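Local coordinates for L-arabinose ABC transporter, periplasmic L-arabinose-binding protein (Burkholderia thailandensis, PDB 4KZK) that probably serves as the periplasmic receptor of an ABC transporter for L-arabinose, and holds beta-D-galactopyranose in the cleft between its two lobes, at residues P46-F51 with G237-T242; R149-A154 with V263-S268; A211-A216 with T242-V247. All coordinates share one frame; numbering follows the deposited sequence.

Contact 1: P46-F51 with G237-T242; sequences PDDPWF and GSNDDT. With GAL (beta-D-galactopyranose), chain B.
Asp48 and Asp241 bring the two backbones no nearer than 7.4 Å, CA to CA, where the start of helix 49-65 faces that of helix 240-252 beside the sugar. Their side chains cross at about a right angle, with the carboxylate planes 61° apart, and Asp241 OD2 lies 3.9 Å from Asp48 OD1. One water donates to Asp48 OD1 and Asp241 OD1, bridging these like charges; a second ties Asp241 OD2 to the carbonyl Asp47 O. No direct hydrogen bond joins the segments; galactose O3 supplies the link, donating to Asp48 OD2 (2.6 Å) and accepting from Asn239 ND2 (3.0 Å), almost straight (177°). This is the closed cleft of a periplasmic sugar-binding protein, each lobe offering a helix N-terminus to the ligand. Asp48 and Asn239 are both N-caps. Asp48 CG is anti to the backbone N (chi1 169°); OD1 accepts from Trp50 N at 2.9 Å, met from above the carboxylate plane. In Asn239, OD1 accepts from Thr242 N at 2.9 Å, a capping bond that fixes the amide's rotation with ND2 toward the ligand. Trp50 lays one indole face against the sugar, CD1 3.6 Å from galactose C4, and Asp123 holds its NE1.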
loop_
_atom_site.group_PDB
_atom_site.type_symbol
_atom_site.label_atom_id
_atom_site.label_comp_id
_atom_site.label_asym_id
_atom_site.label_seq_id
_atom_site.Cartn_x
_atom_site.Cartn_y
_atom_site.Cartn_z
ATOM N N PRO A 46 8.911 -3.107 7.472
ATOM C CA PRO A 46 10.152 -2.547 6.898
ATOM C C PRO A 46 10.665 -3.304 5.671
ATOM O O PRO A 46 11.528 -2.786 4.983
ATOM C CB PRO A 46 11.158 -2.674 8.039
ATOM C CG PRO A 46 10.659 -3.846 8.813
ATOM C CD PRO A 46 9.166 -3.724 8.786
ATOM N N ASP A 47 10.174 -4.519 5.452
ATOM C CA ASP A 47 10.552 -5.320 4.288
ATOM C C ASP A 47 9.676 -5.009 3.063
ATOM O O ASP A 47 9.774 -5.698 2.048
ATOM C CB ASP A 47 10.550 -6.815 4.629
ATOM C CG ASP A 47 9.200 -7.332 5.065
ATOM O OD1 ASP A 47 8.342 -6.520 5.507
ATOM O OD2 ASP A 47 8.985 -8.567 5.025
ATOM N N ASP A 48 8.828 -3.997 3.175
ATOM C CA ASP A 48 8.078 -3.436 2.041
ATOM C C ASP A 48 8.811 -2.145 1.660
ATOM O O ASP A 48 8.924 -1.232 2.478
ATOM C CB ASP A 48 6.638 -3.142 2.479
ATOM C CG ASP A 48 5.835 -2.329 1.471
ATOM O OD1 ASP A 48 6.393 -1.900 0.443
ATOM O OD2 ASP A 48 4.635 -2.086 1.772
ATOM N N PRO A 49 9.318 -2.073 0.413
ATOM C CA PRO A 49 10.168 -0.935 0.034
ATOM C C PRO A 49 9.423 0.384 0.047
ATOM O O PRO A 49 10.057 1.425 0.100
ATOM C CB PRO A 49 10.640 -1.295 -1.364
ATOM C CG PRO A 49 9.618 -2.239 -1.894
ATOM C CD PRO A 49 9.159 -3.033 -0.697
ATOM N N TRP A 50 8.090 0.361 0.005
ATOM C CA TRP A 50 7.308 1.589 0.199
ATOM C C TRP A 50 7.697 2.306 1.487
ATOM O O TRP A 50 7.853 3.532 1.502
ATOM C CB TRP A 50 5.799 1.280 0.177
ATOM C CG TRP A 50 4.966 2.446 0.512
ATOM C CD1 TRP A 50 4.310 2.686 1.688
ATOM C CD2 TRP A 50 4.728 3.571 -0.314
ATOM N NE1 TRP A 50 3.666 3.889 1.624
ATOM C CE2 TRP A 50 3.908 4.456 0.402
ATOM C CE3 TRP A 50 5.151 3.938 -1.600
ATOM C CZ2 TRP A 50 3.501 5.691 -0.122
ATOM C CZ3 TRP A 50 4.735 5.144 -2.106
ATOM C CH2 TRP A 50 3.898 5.989 -1.379
ATOM N N PHE A 51 7.855 1.551 2.571
ATOM C CA PHE A 51 8.170 2.164 3.851
ATOM C C PHE A 51 9.616 2.605 3.910
ATOM O O PHE A 51 9.940 3.599 4.537
ATOM C CB PHE A 51 7.770 1.226 5.004
ATOM C CG PHE A 51 6.290 1.083 5.129
ATOM C CD1 PHE A 51 5.518 2.153 5.494
ATOM C CD2 PHE A 51 5.650 -0.094 4.812
ATOM C CE1 PHE A 51 4.142 2.041 5.526
ATOM C CE2 PHE A 51 4.277 -0.199 4.831
ATOM C CZ PHE A 51 3.530 0.872 5.211
ATOM N N GLY A 237 -4.160 -6.891 -5.816
ATOM C CA GLY A 237 -4.349 -6.912 -4.378
ATOM C C GLY A 237 -4.413 -5.527 -3.790
ATOM O O GLY A 237 -5.045 -4.604 -4.338
ATOM N N SER A 238 -3.790 -5.368 -2.649
ATOM C CA SER A 238 -3.724 -4.081 -1.992
ATOM C C SER A 238 -2.440 -3.335 -2.346
ATOM O O SER A 238 -2.368 -2.126 -2.175
ATOM C CB SER A 238 -3.839 -4.239 -0.484
ATOM O OG SER A 238 -2.826 -5.076 0.026
ATOM N N ASN A 239 -1.425 -4.065 -2.809
ATOM C CA ASN A 239 -0.132 -3.460 -3.123
ATOM C C ASN A 239 0.673 -4.364 -4.036
ATOM O O ASN A 239 0.228 -5.448 -4.404
ATOM C CB ASN A 239 0.648 -3.071 -1.841
ATOM C CG ASN A 239 1.091 -4.270 -1.012
ATOM O OD1 ASN A 239 0.848 -5.417 -1.362
ATOM N ND2 ASN A 239 1.747 -3.996 0.106
ATOM N N ASP A 240 1.870 -3.907 -4.414
ATOM C CA ASP A 240 2.764 -4.704 -5.256
ATOM C C ASP A 240 3.119 -6.043 -4.617
ATOM O O ASP A 240 3.192 -7.078 -5.307
ATOM C CB ASP A 240 4.069 -3.944 -5.576
ATOM C CG ASP A 240 3.859 -2.720 -6.436
ATOM O OD1 ASP A 240 2.899 -2.695 -7.205
ATOM O OD2 ASP A 240 4.681 -1.773 -6.359
ATOM N N ASP A 241 3.380 -6.028 -3.318
ATOM C CA ASP A 241 3.836 -7.219 -2.623
ATOM C C ASP A 241 2.832 -8.357 -2.691
ATOM O O ASP A 241 3.184 -9.485 -3.014
ATOM C CB ASP A 241 4.125 -6.870 -1.168
ATOM C CG ASP A 241 5.135 -5.737 -1.023
ATOM O OD1 ASP A 241 5.095 -4.817 -1.839
ATOM O OD2 ASP A 241 5.872 -5.731 -0.023
ATOM N N THR A 242 1.573 -8.045 -2.415
ATOM C CA THR A 242 0.509 -9.029 -2.478
ATOM C C THR A 242 0.297 -9.456 -3.925
ATOM O O THR A 242 0.258 -10.629 -4.211
ATOM C CB THR A 242 -0.784 -8.514 -1.808
ATOM O OG1 THR A 242 -1.145 -7.217 -2.301
ATOM C CG2 THR A 242 -0.549 -8.413 -0.345
HETATM C C1 GAL B . -0.224 0.450 3.011
HETATM C C2 GAL B . 0.473 -0.701 2.291
HETATM C C3 GAL B . 1.704 -0.141 1.566
HETATM C C4 GAL B . 1.291 1.023 0.670
HETATM C C5 GAL B . 0.591 2.074 1.513
HETATM C C6 GAL B . 0.096 3.238 0.665
HETATM O O1 GAL B . -1.418 -0.066 3.568
HETATM O O2 GAL B . 0.852 -1.658 3.253
HETATM O O3 GAL B . 2.373 -1.159 0.811
HETATM O O4 GAL B . 0.482 0.578 -0.391
HETATM O O5 GAL B . -0.561 1.482 2.097
HETATM O O6 GAL B . -0.559 4.205 1.470
HETATM O O HOH W 1 8.538 -6.337 -0.312
HETATM O O HOH W 2 5.769 -2.293 -2.168
#

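Contact 2: R149-A154 with V263-S268; sequences RQVGDA and VGINGS. With GAL (beta-D-galactopyranose), chain B.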
loop_
_atom_site.group_PDB
_atom_site.type_symbol
_atom_site.label_atom_id
_atom_site.label_comp_id
_atom_site.label_asym_id
_atom_site.label_seq_id
_atom_site.Cartn_x
_atom_site.Cartn_y
_atom_site.Cartn_z
ATOM N N ARG A 149 -9.749 1.820 -9.063
ATOM C CA ARG A 149 -10.299 1.986 -10.402
ATOM C C ARG A 149 -9.200 2.029 -11.456
ATOM O O ARG A 149 -9.356 1.455 -12.543
ATOM C CB ARG A 149 -11.137 3.264 -10.481
ATOM C CG ARG A 149 -12.387 3.266 -9.626
ATOM C CD ARG A 149 -13.401 2.216 -10.044
ATOM N NE ARG A 149 -13.991 2.482 -11.354
ATOM C CZ ARG A 149 -15.295 2.480 -11.618
ATOM N NH1 ARG A 149 -16.207 2.262 -10.660
ATOM N NH2 ARG A 149 -15.693 2.692 -12.863
ATOM N N GLN A 150 -8.141 2.766 -11.171
ATOM C CA GLN A 150 -6.979 2.812 -12.075
ATOM C C GLN A 150 -6.353 1.442 -12.296
ATOM O O GLN A 150 -5.946 1.119 -13.405
ATOM C CB GLN A 150 -5.921 3.782 -11.571
ATOM C CG GLN A 150 -6.362 5.231 -11.568
ATOM C CD GLN A 150 -5.295 6.097 -10.945
ATOM O OE1 GLN A 150 -5.168 6.140 -9.728
ATOM N NE2 GLN A 150 -4.509 6.738 -11.746
ATOM N N VAL A 151 -6.268 0.640 -11.246
ATOM C CA VAL A 151 -5.766 -0.725 -11.402
ATOM C C VAL A 151 -6.629 -1.520 -12.389
ATOM O O VAL A 151 -6.130 -2.149 -13.318
ATOM C CB VAL A 151 -5.725 -1.475 -10.058
ATOM C CG1 VAL A 151 -5.488 -2.968 -10.273
ATOM C CG2 VAL A 151 -4.678 -0.885 -9.102
ATOM N N GLY A 152 -7.941 -1.494 -12.184
ATOM C CA GLY A 152 -8.847 -2.229 -13.039
ATOM C C GLY A 152 -8.848 -1.722 -14.464
ATOM O O GLY A 152 -8.866 -2.520 -15.409
ATOM N N ASP A 153 -8.755 -0.404 -14.637
ATOM C CA ASP A 153 -8.712 0.159 -15.984
ATOM C C ASP A 153 -7.463 -0.283 -16.732
ATOM O O ASP A 153 -7.526 -0.616 -17.928
ATOM C CB ASP A 153 -8.738 1.684 -15.940
ATOM C CG ASP A 153 -10.083 2.258 -15.578
ATOM O OD1 ASP A 153 -11.129 1.557 -15.521
ATOM O OD2 ASP A 153 -10.077 3.497 -15.369
ATOM N N ALA A 154 -6.329 -0.273 -16.028
ATOM C CA ALA A 154 -5.030 -0.701 -16.604
ATOM C C ALA A 154 -5.133 -2.150 -17.060
ATOM O O ALA A 154 -4.718 -2.500 -18.154
ATOM C CB ALA A 154 -3.909 -0.563 -15.591
ATOM N N VAL A 263 -1.728 -6.204 -11.892
ATOM C CA VAL A 263 -1.316 -4.808 -11.690
ATOM C C VAL A 263 -1.361 -4.514 -10.203
ATOM O O VAL A 263 -2.373 -4.772 -9.539
ATOM C CB VAL A 263 -2.221 -3.828 -12.483
ATOM C CG1 VAL A 263 -1.945 -2.371 -12.112
ATOM C CG2 VAL A 263 -2.054 -4.049 -13.968
ATOM N N GLY A 264 -0.258 -4.000 -9.686
ATOM C CA GLY A 264 -0.134 -3.660 -8.286
ATOM C C GLY A 264 -0.375 -2.208 -7.967
ATOM O O GLY A 264 -0.851 -1.444 -8.814
ATOM N N ILE A 265 -0.074 -1.867 -6.716
ATOM C CA ILE A 265 -0.095 -0.497 -6.197
ATOM C C ILE A 265 1.194 -0.275 -5.402
ATOM O O ILE A 265 1.562 -1.131 -4.589
ATOM C CB ILE A 265 -1.311 -0.235 -5.296
ATOM C CG1 ILE A 265 -2.602 -0.396 -6.097
ATOM C CG2 ILE A 265 -1.212 1.131 -4.647
ATOM C CD1 ILE A 265 -3.832 -0.490 -5.215
ATOM N N ASN A 266 1.862 0.843 -5.716
ATOM C CA ASN A 266 3.008 1.477 -5.029
ATOM C C ASN A 266 4.016 1.970 -6.046
ATOM O O ASN A 266 4.415 3.104 -6.012
ATOM C CB ASN A 266 3.728 0.590 -4.033
ATOM C CG ASN A 266 2.955 0.368 -2.767
ATOM O OD1 ASN A 266 1.971 1.055 -2.498
ATOM N ND2 ASN A 266 3.422 -0.580 -1.952
ATOM N N GLY A 267 4.398 1.095 -6.962
ATOM C CA GLY A 267 5.399 1.428 -7.969
ATOM C C GLY A 267 6.814 1.560 -7.428
ATOM O O GLY A 267 7.682 2.203 -8.031
ATOM N N SER A 268 7.053 0.941 -6.261
ATOM C CA SER A 268 8.364 0.910 -5.616
ATOM C C SER A 268 9.129 -0.359 -6.030
ATOM O O SER A 268 8.863 -0.934 -7.099
ATOM C CB SER A 268 8.201 1.013 -4.097
ATOM O OG SER A 268 9.439 1.137 -3.430
HETATM C C1 GAL B . -0.224 0.450 3.011
HETATM C C2 GAL B . 0.473 -0.701 2.291
HETATM C C3 GAL B . 1.704 -0.141 1.566
HETATM C C4 GAL B . 1.291 1.023 0.670
HETATM C C5 GAL B . 0.591 2.074 1.513
HETATM C C6 GAL B . 0.096 3.238 0.665
HETATM O O1 GAL B . -1.418 -0.066 3.568
HETATM O O2 GAL B . 0.852 -1.658 3.253
HETATM O O3 GAL B . 2.373 -1.159 0.811
HETATM O O4 GAL B . 0.482 0.578 -0.391
HETATM O O5 GAL B . -0.561 1.482 2.097
HETATM O O6 GAL B . -0.559 4.205 1.470
#
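Val151 reaches from helix 144-161 with both methyls over the end of strand 260-264. CG1, anti to the backbone N (chi1 168°), lies 4.0 Å from Val263 CG1, the two side chains running antiparallel alongside each other; it also rests 3.7 Å from the carbonyl oxygen Val263 O. The other branch, CG2, meets Ile265 CG1 at 3.7 Å, the two side chains lying about perpendicular. One turn further along the helix, Ala154 CB adds a looser touch on Val263 CG2 at 4.3 Å. The contact is buried and apolar, with no hydrogen bond across it. Ile287 of strand 283-288 also packs on Val151, and Arg185 of helix 180-195 touches Ile265. The chain bends sharply at Ile265, and Asn266 faces the sugar: Asn266 OD1 accepts from galactose O4 at 2.6 Å, while Asn266 ND2 donates to galactose O3 at 3.0 Å (N-H...O angle 170°). One amide thus grips two neighbouring hydroxyls. A helix packed on a strand of the parallel part of the sheet, with the strand's C-terminal end running into a ligand-binding loop, is the pattern of the Rossmann-like alpha/beta lobes in periplasmic sugar-binding proteins.

Contact 3: A211-A216 with T242-V247; sequences ADTEGA and TTVGAV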
loop_
_atom_site.group_PDB
_atom_site.type_symbol
_atom_site.label_atom_id
_atom_site.label_comp_id
_atom_site.label_asym_id
_atom_site.label_seq_id
_atom_site.Cartn_x
_atom_site.Cartn_y
_atom_site.Cartn_z
ATOM N N ALA A 211 -1.352 -9.613 4.926
ATOM C CA ALA A 211 -1.334 -8.751 3.766
ATOM C C ALA A 211 0.112 -8.564 3.315
ATOM O O ALA A 211 0.709 -7.485 3.496
ATOM C CB ALA A 211 -1.964 -7.411 4.104
ATOM N N ASP A 212 0.677 -9.630 2.772
ATOM C CA ASP A 212 2.083 -9.631 2.367
ATOM C C ASP A 212 2.273 -10.689 1.285
ATOM O O ASP A 212 1.317 -11.364 0.894
ATOM C CB ASP A 212 3.027 -9.802 3.574
ATOM C CG ASP A 212 2.724 -11.032 4.412
ATOM O OD1 ASP A 212 2.031 -11.960 3.907
ATOM O OD2 ASP A 212 3.138 -11.053 5.599
ATOM N N THR A 213 3.475 -10.825 0.747
ATOM C CA THR A 213 3.650 -11.718 -0.390
ATOM C C THR A 213 3.309 -13.163 0.006
ATOM O O THR A 213 2.667 -13.875 -0.753
ATOM C CB THR A 213 5.074 -11.627 -0.985
ATOM O OG1 THR A 213 5.385 -10.248 -1.231
ATOM C CG2 THR A 213 5.157 -12.419 -2.272
ATOM N N GLU A 214 3.754 -13.588 1.186
ATOM C CA GLU A 214 3.468 -14.945 1.650
ATOM C C GLU A 214 1.961 -15.197 1.722
ATOM O O GLU A 214 1.473 -16.220 1.244
ATOM C CB GLU A 214 4.111 -15.208 3.017
ATOM C CG GLU A 214 3.906 -16.620 3.539
ATOM C CD GLU A 214 4.397 -16.789 4.962
ATOM O OE1 GLU A 214 4.790 -15.772 5.590
ATOM O OE2 GLU A 214 4.392 -17.930 5.461
ATOM N N GLY A 215 1.238 -14.263 2.331
ATOM C CA GLY A 215 -0.226 -14.399 2.442
ATOM C C GLY A 215 -0.928 -14.498 1.096
ATOM O O GLY A 215 -1.842 -15.309 0.898
ATOM N N ALA A 216 -0.498 -13.658 0.165
ATOM C CA ALA A 216 -1.040 -13.658 -1.173
ATOM C C ALA A 216 -0.706 -14.936 -1.933
ATOM O O ALA A 216 -1.552 -15.441 -2.639
ATOM C CB ALA A 216 -0.499 -12.462 -1.935
ATOM N N THR A 242 1.573 -8.045 -2.415
ATOM C CA THR A 242 0.509 -9.029 -2.478
ATOM C C THR A 242 0.297 -9.456 -3.925
ATOM O O THR A 242 0.258 -10.629 -4.211
ATOM C CB THR A 242 -0.784 -8.514 -1.808
ATOM O OG1 THR A 242 -1.145 -7.217 -2.301
ATOM C CG2 THR A 242 -0.549 -8.413 -0.345
ATOM N N THR A 243 0.230 -8.504 -4.841
ATOM C CA THR A 243 0.050 -8.802 -6.254
ATOM C C THR A 243 1.075 -9.780 -6.769
ATOM O O THR A 243 0.741 -10.741 -7.481
ATOM C CB THR A 243 0.008 -7.497 -7.091
ATOM O OG1 THR A 243 -1.059 -6.669 -6.596
ATOM C CG2 THR A 243 -0.232 -7.787 -8.555
ATOM N N VAL A 244 2.344 -9.561 -6.410
ATOM C CA VAL A 244 3.444 -10.431 -6.871
ATOM C C VAL A 244 3.276 -11.839 -6.311
ATOM O O VAL A 244 3.666 -12.828 -6.936
ATOM C CB VAL A 244 4.825 -9.879 -6.450
ATOM C CG1 VAL A 244 5.893 -10.984 -6.401
ATOM C CG2 VAL A 244 5.224 -8.765 -7.378
ATOM N N GLY A 245 2.726 -11.945 -5.109
ATOM C CA GLY A 245 2.440 -13.272 -4.573
ATOM C C GLY A 245 1.553 -14.108 -5.478
ATOM O O GLY A 245 1.805 -15.309 -5.689
ATOM N N ALA A 246 0.521 -13.483 -6.046
ATOM C CA ALA A 246 -0.366 -14.162 -6.986
ATOM C C ALA A 246 0.354 -14.507 -8.296
ATOM O O ALA A 246 0.109 -15.558 -8.915
ATOM C CB ALA A 246 -1.619 -13.326 -7.257
ATOM N N VAL A 247 1.234 -13.621 -8.745
ATOM C CA VAL A 247 1.984 -13.860 -9.969
ATOM C C VAL A 247 2.900 -15.087 -9.767
ATOM O O VAL A 247 2.958 -15.988 -10.615
ATOM C CB VAL A 247 2.769 -12.608 -10.423
ATOM C CG1 VAL A 247 3.719 -12.903 -11.593
ATOM C CG2 VAL A 247 1.801 -11.481 -10.806
#
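Ala216 CB and Thr213 CG2 press on the backbone of helix 240-252 around Gly245. Here the two backbones draw close, with Thr213 CA 4.6 Å from Gly245 CA. Helices 213-226 and 240-252, joined through strand 233-236, lie side by side in the alpha/beta lobe of this periplasmic-binding-protein fold. Gly245 has no side chain, and its bare CA lets the helices come this near. Against it Thr213 CG2, anti to the backbone N, packs 3.7 Å from Gly245 CA. Ala216 CB sits a turn along, a tight 3.0 Å from the carbonyl oxygen Thr242 O and 4.0 Å from Thr242 CB. The Thr242 methyl points at the chain entering the other helix, with CG2 3.6 Å from Asp212 N. No hydrogen bond joins the two segments themselves, but Thr213 OG1 bonds to Asp241 O, just before the second segment. Around these contacts, Leu174 of strand 170-175 lies against Ala216 and Ala246, while Val270 and Glu274 of helix 269-276 flank Val244. Helix 213-226 is capped at its start by Asp212, whose OD1 is also hydrogen-bonded to Thr210 OG1. The Asp212 chi1 of 55° sets CG between the backbone N and the carbonyl carbon, and OD1 accepts from Gly215 N at 2.9 Å, the donor lying nearly in line with the C-O bond.

In the fold
Contacts 1 and 2 meet on the galactose, their centres about 13 Å apart, with O3 of the sugar as their shared point. Asp240 ties the two together through its backbone N, 2.8 Å from Ile265 O, and its carboxylate OD2, 2.9 Å from Gly267 N. Contact 3 lies behind the pocket, its centre about 9 Å from that of contact 1. The two share Thr242 and helix 240-252, and the bridge from contact 3 to contact 1 is Thr213 OG1, 2.9 Å from Asp241 O. Between contacts 2 and 3, whose centres are about 15 Å apart, Thr243 OG1 packs 3.6 Å from Gly264 CA.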